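Local coordinates for protein NDP-N-acetyl-D-galactosaminuronic acid dehydrogenase (Methanosarcina mazei Go1, PDB 3G79) that probably oxidises UDP-N-acetyl-D-mannosamine to UDP-N-acetyl-D-mannosaminouronate, using two molecules of NAD+ as the electron acceptor, at residues A[8-21]-A[202-214]. Sequence-based numbering, arbitrary orientation.
Sequences LEKLLKERGPIKKI and IDEASTKRAVELY
Helix 8-15 touches helix 204-214 through Leu8, Glu9 and Leu12, the two short axes running nearly parallel at 23° and approaching to 10.3 Å, while beyond Gly16 the chain brings Ile18 level with Leu213. Where helix 8-15 ends, Gly16 leaves helical geometry with positive phi, and its carbonyl is taken up by an arginine from the neighbouring helix. Arg209 grips Gly16 O end-on with both terminal nitrogens: NH2 at 2.7 Å, almost in line with the carbonyl bond, and NH1 at 2.9 Å, from above the carbonyl plane. The pair exemplifies how a carbonyl just past a helix end can be met by a side chain from a neighbouring helix. With CG anti to the backbone N (chi1 -171°) and a bend at chi2, its chain reaches over to that helix end. Leu12 CG lies over one face of the guanidinium and Ile18 CG1 over the other, the latter 3.6 Å from Arg209 NE, a buried nitrogen with no hydrogen-bond partner. Glu212 OE1 pairs with Arg209 NH1 in a salt bridge whose hydrogen bond is weak, and also accepts from a water, which itself accepts from Ile18 N. A leucine in place of Arg209 would probably leave Gly16 O without its paired donors and Glu212 without its positive mate. Apolar contacts continue at both ends. Leu8 CD2 meets Ala205 CB at 3.9 Å, beside the N-cap, where Asp203 OD2 accepts from Ser206 N and OG. Ile18 CD1 packs on Leu213 CB, and Leu213 CD1 meets Ile21 CD1 at 3.3 Å. The contact thus joins the N-terminal helix and the first strand of the Rossmann-type NAD-binding domain to a helix late in that domain; Leu142 of strand 142-145 touches Arg209 and Leu213, Phe43 touches Ile18 and Ile21, and Ala210 rests on strand 197-201.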
loop_
_atom_site.group_PDB
_atom_site.type_symbol
_atom_site.label_atom_id
_atom_site.label_comp_id
_atom_site.label_asym_id
_atom_site.label_seq_id
_atom_site.Cartn_x
_atom_site.Cartn_y
_atom_site.Cartn_z
ATOM N N LEU A 8 22.973 34.142 -6.565
ATOM C CA LEU A 8 23.384 33.073 -5.626
ATOM C C LEU A 8 24.445 32.120 -6.215
ATOM O O LEU A 8 25.486 31.856 -5.576
ATOM C CB LEU A 8 22.170 32.294 -5.108
ATOM C CG LEU A 8 22.443 31.091 -4.194
ATOM C CD1 LEU A 8 23.286 31.491 -2.971
ATOM C CD2 LEU A 8 21.139 30.416 -3.754
ATOM N N GLU A 9 24.176 31.629 -7.428
ATOM C CA GLU A 9 25.089 30.777 -8.178
ATOM C C GLU A 9 26.511 31.352 -8.222
ATOM O O GLU A 9 27.482 30.599 -8.071
ATOM C CB GLU A 9 24.555 30.536 -9.598
ATOM C CG GLU A 9 23.307 29.646 -9.692
ATOM C CD GLU A 9 22.538 29.790 -11.032
ATOM O OE1 GLU A 9 22.840 30.722 -11.823
ATOM O OE2 GLU A 9 21.627 28.957 -11.286
ATOM N N LYS A 10 26.604 32.671 -8.438
ATOM C CA LYS A 10 27.885 33.412 -8.533
ATOM C C LYS A 10 28.624 33.431 -7.188
ATOM O O LYS A 10 29.817 33.084 -7.116
ATOM C CB LYS A 10 27.680 34.869 -8.960
ATOM C CG LYS A 10 27.205 35.125 -10.370
ATOM C CD LYS A 10 26.737 36.590 -10.493
ATOM C CE LYS A 10 26.669 37.081 -11.951
ATOM N NZ LYS A 10 25.923 36.153 -12.848
ATOM N N LEU A 11 27.900 33.845 -6.141
ATOM C CA LEU A 11 28.417 33.844 -4.789
ATOM C C LEU A 11 28.916 32.484 -4.435
ATOM O O LEU A 11 29.952 32.360 -3.832
ATOM C CB LEU A 11 27.317 34.179 -3.805
ATOM C CG LEU A 11 26.900 35.618 -3.737
ATOM C CD1 LEU A 11 25.578 35.710 -3.035
ATOM C CD2 LEU A 11 28.009 36.285 -2.960
ATOM N N LEU A 12 28.138 31.468 -4.784
ATOM C CA LEU A 12 28.523 30.102 -4.541
ATOM C C LEU A 12 29.772 29.705 -5.331
ATOM O O LEU A 12 30.700 29.168 -4.743
ATOM C CB LEU A 12 27.351 29.149 -4.785
ATOM C CG LEU A 12 26.454 28.576 -3.675
ATOM C CD1 LEU A 12 26.569 29.262 -2.318
ATOM C CD2 LEU A 12 25.012 28.577 -4.178
ATOM N N LYS A 13 29.843 29.997 -6.626
ATOM C CA LYS A 13 31.046 29.581 -7.371
ATOM C C LYS A 13 32.251 30.346 -6.841
ATOM O O LYS A 13 33.332 29.789 -6.744
ATOM C CB LYS A 13 30.912 29.702 -8.910
ATOM C CG LYS A 13 30.288 28.430 -9.636
ATOM C CD LYS A 13 31.050 27.031 -9.468
ATOM C CE LYS A 13 30.315 25.864 -10.199
ATOM N NZ LYS A 13 30.257 24.520 -9.484
ATOM N N GLU A 14 32.038 31.613 -6.494
ATOM C CA GLU A 14 33.058 32.466 -5.905
ATOM C C GLU A 14 33.539 32.039 -4.478
ATOM O O GLU A 14 34.705 32.267 -4.136
ATOM C CB GLU A 14 32.575 33.927 -5.964
ATOM C CG GLU A 14 32.904 34.801 -4.762
ATOM C CD GLU A 14 32.169 36.148 -4.777
ATOM O OE1 GLU A 14 32.212 36.847 -3.729
ATOM O OE2 GLU A 14 31.567 36.499 -5.828
ATOM N N ARG A 15 32.654 31.416 -3.677
ATOM C CA ARG A 15 33.000 30.905 -2.323
ATOM C C ARG A 15 33.800 29.617 -2.487
ATOM O O ARG A 15 34.612 29.270 -1.657
ATOM C CB ARG A 15 31.730 30.709 -1.444
ATOM C CG ARG A 15 31.905 30.471 0.110
ATOM C CD ARG A 15 30.991 31.428 1.072
ATOM N NE ARG A 15 31.379 31.454 2.522
ATOM C CZ ARG A 15 31.059 32.419 3.381
ATOM N NH1 ARG A 15 30.376 33.466 2.956
ATOM N NH2 ARG A 15 31.426 32.356 4.680
ATOM N N GLY A 16 33.579 28.914 -3.589
ATOM C CA GLY A 16 34.274 27.663 -3.842
ATOM C C GLY A 16 33.650 26.484 -3.108
ATOM O O GLY A 16 32.611 26.624 -2.479
ATOM N N PRO A 17 34.289 25.309 -3.187
ATOM C CA PRO A 17 33.777 24.137 -2.486
ATOM C C PRO A 17 33.683 24.312 -0.955
ATOM O O PRO A 17 34.503 25.022 -0.365
ATOM C CB PRO A 17 34.796 23.044 -2.840
ATOM C CG PRO A 17 35.979 23.772 -3.421
ATOM C CD PRO A 17 35.434 24.987 -4.052
ATOM N N ILE A 18 32.690 23.643 -0.342
ATOM C CA ILE A 18 32.435 23.689 1.087
ATOM C C ILE A 18 33.648 23.157 1.801
ATOM O O ILE A 18 34.135 22.077 1.478
ATOM C CB ILE A 18 31.263 22.804 1.442
ATOM C CG1 ILE A 18 29.958 23.423 0.963
ATOM C CG2 ILE A 18 31.156 22.607 2.919
ATOM C CD1 ILE A 18 28.820 22.438 0.948
ATOM N N LYS A 19 34.146 23.917 2.767
ATOM C CA LYS A 19 35.324 23.512 3.509
ATOM C C LYS A 19 35.133 23.642 5.003
ATOM O O LYS A 19 35.759 22.903 5.770
ATOM C CB LYS A 19 36.541 24.365 3.101
ATOM C CG LYS A 19 37.182 23.966 1.793
ATOM C CD LYS A 19 37.958 22.680 1.889
ATOM C CE LYS A 19 38.239 22.142 0.508
ATOM N NZ LYS A 19 38.650 20.697 0.491
ATOM N N LYS A 20 34.335 24.619 5.424
ATOM C CA LYS A 20 34.111 24.800 6.851
ATOM C C LYS A 20 32.632 24.690 7.100
ATOM O O LYS A 20 31.840 25.419 6.506
ATOM C CB LYS A 20 34.647 26.152 7.399
ATOM C CG LYS A 20 36.174 26.350 7.267
ATOM C CD LYS A 20 36.812 26.994 8.522
ATOM C CE LYS A 20 38.111 27.731 8.148
ATOM N NZ LYS A 20 37.796 28.904 7.256
ATOM N N ILE A 21 32.286 23.815 8.030
ATOM C CA ILE A 21 30.920 23.417 8.289
ATOM C C ILE A 21 30.624 23.663 9.761
ATOM O O ILE A 21 31.496 23.574 10.579
ATOM C CB ILE A 21 30.746 21.908 7.935
ATOM C CG1 ILE A 21 30.937 21.728 6.426
ATOM C CG2 ILE A 21 29.389 21.362 8.392
ATOM C CD1 ILE A 21 30.946 20.270 5.980
ATOM N N ILE A 202 15.591 25.232 -1.525
ATOM C CA ILE A 202 14.508 26.156 -1.885
ATOM C C ILE A 202 14.515 26.586 -3.371
ATOM O O ILE A 202 13.568 27.215 -3.854
ATOM C CB ILE A 202 14.489 27.407 -0.975
ATOM C CG1 ILE A 202 15.729 28.267 -1.199
ATOM C CG2 ILE A 202 14.365 27.003 0.468
ATOM C CD1 ILE A 202 15.689 29.601 -0.448
ATOM N N ASP A 203 15.623 26.277 -4.049
ATOM C CA ASP A 203 15.824 26.473 -5.476
ATOM C C ASP A 203 16.919 25.509 -5.844
ATOM O O ASP A 203 17.542 24.919 -4.941
ATOM C CB ASP A 203 16.238 27.903 -5.840
ATOM C CG ASP A 203 17.180 28.545 -4.824
ATOM O OD1 ASP A 203 17.078 29.771 -4.689
ATOM O OD2 ASP A 203 18.030 27.873 -4.185
ATOM N N GLU A 204 17.149 25.332 -7.144
ATOM C CA GLU A 204 18.104 24.348 -7.643
ATOM C C GLU A 204 19.523 24.635 -7.171
ATOM O O GLU A 204 20.273 23.711 -6.872
ATOM C CB GLU A 204 18.048 24.231 -9.169
ATOM C CG GLU A 204 16.618 24.369 -9.749
ATOM C CD GLU A 204 15.886 23.042 -10.033
ATOM O OE1 GLU A 204 14.632 23.065 -9.999
ATOM O OE2 GLU A 204 16.531 22.007 -10.322
ATOM N N ALA A 205 19.866 25.905 -7.037
ATOM C CA ALA A 205 21.183 26.292 -6.556
ATOM C C ALA A 205 21.473 25.782 -5.140
ATOM O O ALA A 205 22.582 25.285 -4.880
ATOM C CB ALA A 205 21.359 27.805 -6.636
ATOM N N SER A 206 20.495 25.902 -4.234
ATOM C CA SER A 206 20.666 25.466 -2.809
ATOM C C SER A 206 20.652 23.952 -2.692
ATOM O O SER A 206 21.405 23.371 -1.921
ATOM C CB SER A 206 19.544 26.016 -1.913
ATOM O OG SER A 206 19.370 27.412 -2.066
ATOM N N THR A 207 19.772 23.315 -3.459
ATOM C CA THR A 207 19.795 21.862 -3.628
ATOM C C THR A 207 21.169 21.339 -4.016
ATOM O O THR A 207 21.653 20.399 -3.404
ATOM C CB THR A 207 18.749 21.386 -4.681
ATOM O OG1 THR A 207 17.420 21.629 -4.205
ATOM C CG2 THR A 207 18.845 19.941 -4.908
ATOM N N LYS A 208 21.792 21.925 -5.038
ATOM C CA LYS A 208 23.074 21.445 -5.523
ATOM C C LYS A 208 24.184 21.728 -4.534
ATOM O O LYS A 208 25.126 20.919 -4.413
ATOM C CB LYS A 208 23.420 22.024 -6.893
ATOM C CG LYS A 208 23.532 20.948 -7.979
ATOM C CD LYS A 208 22.854 21.371 -9.296
ATOM C CE LYS A 208 22.266 20.169 -10.019
ATOM N NZ LYS A 208 20.924 20.492 -10.604
ATOM N N ARG A 209 24.078 22.856 -3.827
ATOM C CA ARG A 209 25.055 23.179 -2.790
ATOM C C ARG A 209 24.910 22.182 -1.657
ATOM O O ARG A 209 25.915 21.798 -1.011
ATOM C CB ARG A 209 24.859 24.601 -2.244
ATOM C CG ARG A 209 25.954 25.114 -1.316
ATOM C CD ARG A 209 27.307 24.933 -1.916
ATOM N NE ARG A 209 28.315 25.758 -1.249
ATOM C CZ ARG A 209 29.565 25.926 -1.686
ATOM N NH1 ARG A 209 29.987 25.316 -2.794
ATOM N NH2 ARG A 209 30.394 26.704 -1.008
ATOM N N ALA A 210 23.677 21.732 -1.418
ATOM C CA ALA A 210 23.471 20.858 -0.252
ATOM C C ALA A 210 23.890 19.414 -0.553
ATOM O O ALA A 210 24.534 18.760 0.285
ATOM C CB ALA A 210 22.067 20.953 0.277
ATOM N N VAL A 211 23.573 18.936 -1.754
ATOM C CA VAL A 211 24.106 17.669 -2.228
ATOM C C VAL A 211 25.616 17.565 -1.941
ATOM O O VAL A 211 26.085 16.545 -1.453
ATOM C CB VAL A 211 23.816 17.471 -3.741
ATOM C CG1 VAL A 211 24.571 16.267 -4.288
ATOM C CG2 VAL A 211 22.324 17.284 -3.972
ATOM N N GLU A 212 26.362 18.635 -2.194
ATOM C CA GLU A 212 27.802 18.682 -1.941
ATOM C C GLU A 212 28.157 18.512 -0.460
ATOM O O GLU A 212 29.231 17.970 -0.116
ATOM C CB GLU A 212 28.386 19.995 -2.450
ATOM C CG GLU A 212 28.010 20.337 -3.890
ATOM C CD GLU A 212 28.517 21.710 -4.334
ATOM O OE1 GLU A 212 29.315 22.355 -3.603
ATOM O OE2 GLU A 212 28.088 22.157 -5.425
ATOM N N LEU A 213 27.256 18.977 0.408
ATOM C CA LEU A 213 27.487 18.923 1.834
ATOM C C LEU A 213 27.309 17.493 2.277
ATOM O O LEU A 213 28.023 17.023 3.134
ATOM C CB LEU A 213 26.510 19.849 2.572
ATOM C CG LEU A 213 26.603 19.898 4.074
ATOM C CD1 LEU A 213 28.024 20.268 4.508
ATOM C CD2 LEU A 213 25.544 20.854 4.686
ATOM N N TYR A 214 26.366 16.787 1.661
ATOM C CA TYR A 214 26.042 15.423 2.134
ATOM C C TYR A 214 26.623 14.217 1.377
ATOM O O TYR A 214 26.661 13.135 1.934
ATOM C CB TYR A 214 24.521 15.251 2.329
ATOM C CG TYR A 214 23.984 16.127 3.446
ATOM C CD1 TYR A 214 24.121 15.746 4.798
ATOM C CD2 TYR A 214 23.355 17.330 3.171
ATOM C CE1 TYR A 214 23.649 16.553 5.829
ATOM C CE2 TYR A 214 22.879 18.132 4.210
ATOM C CZ TYR A 214 23.029 17.738 5.529
ATOM O OH TYR A 214 22.575 18.571 6.564
HETATM O O HOH W 1 31.536 21.749 -2.244
#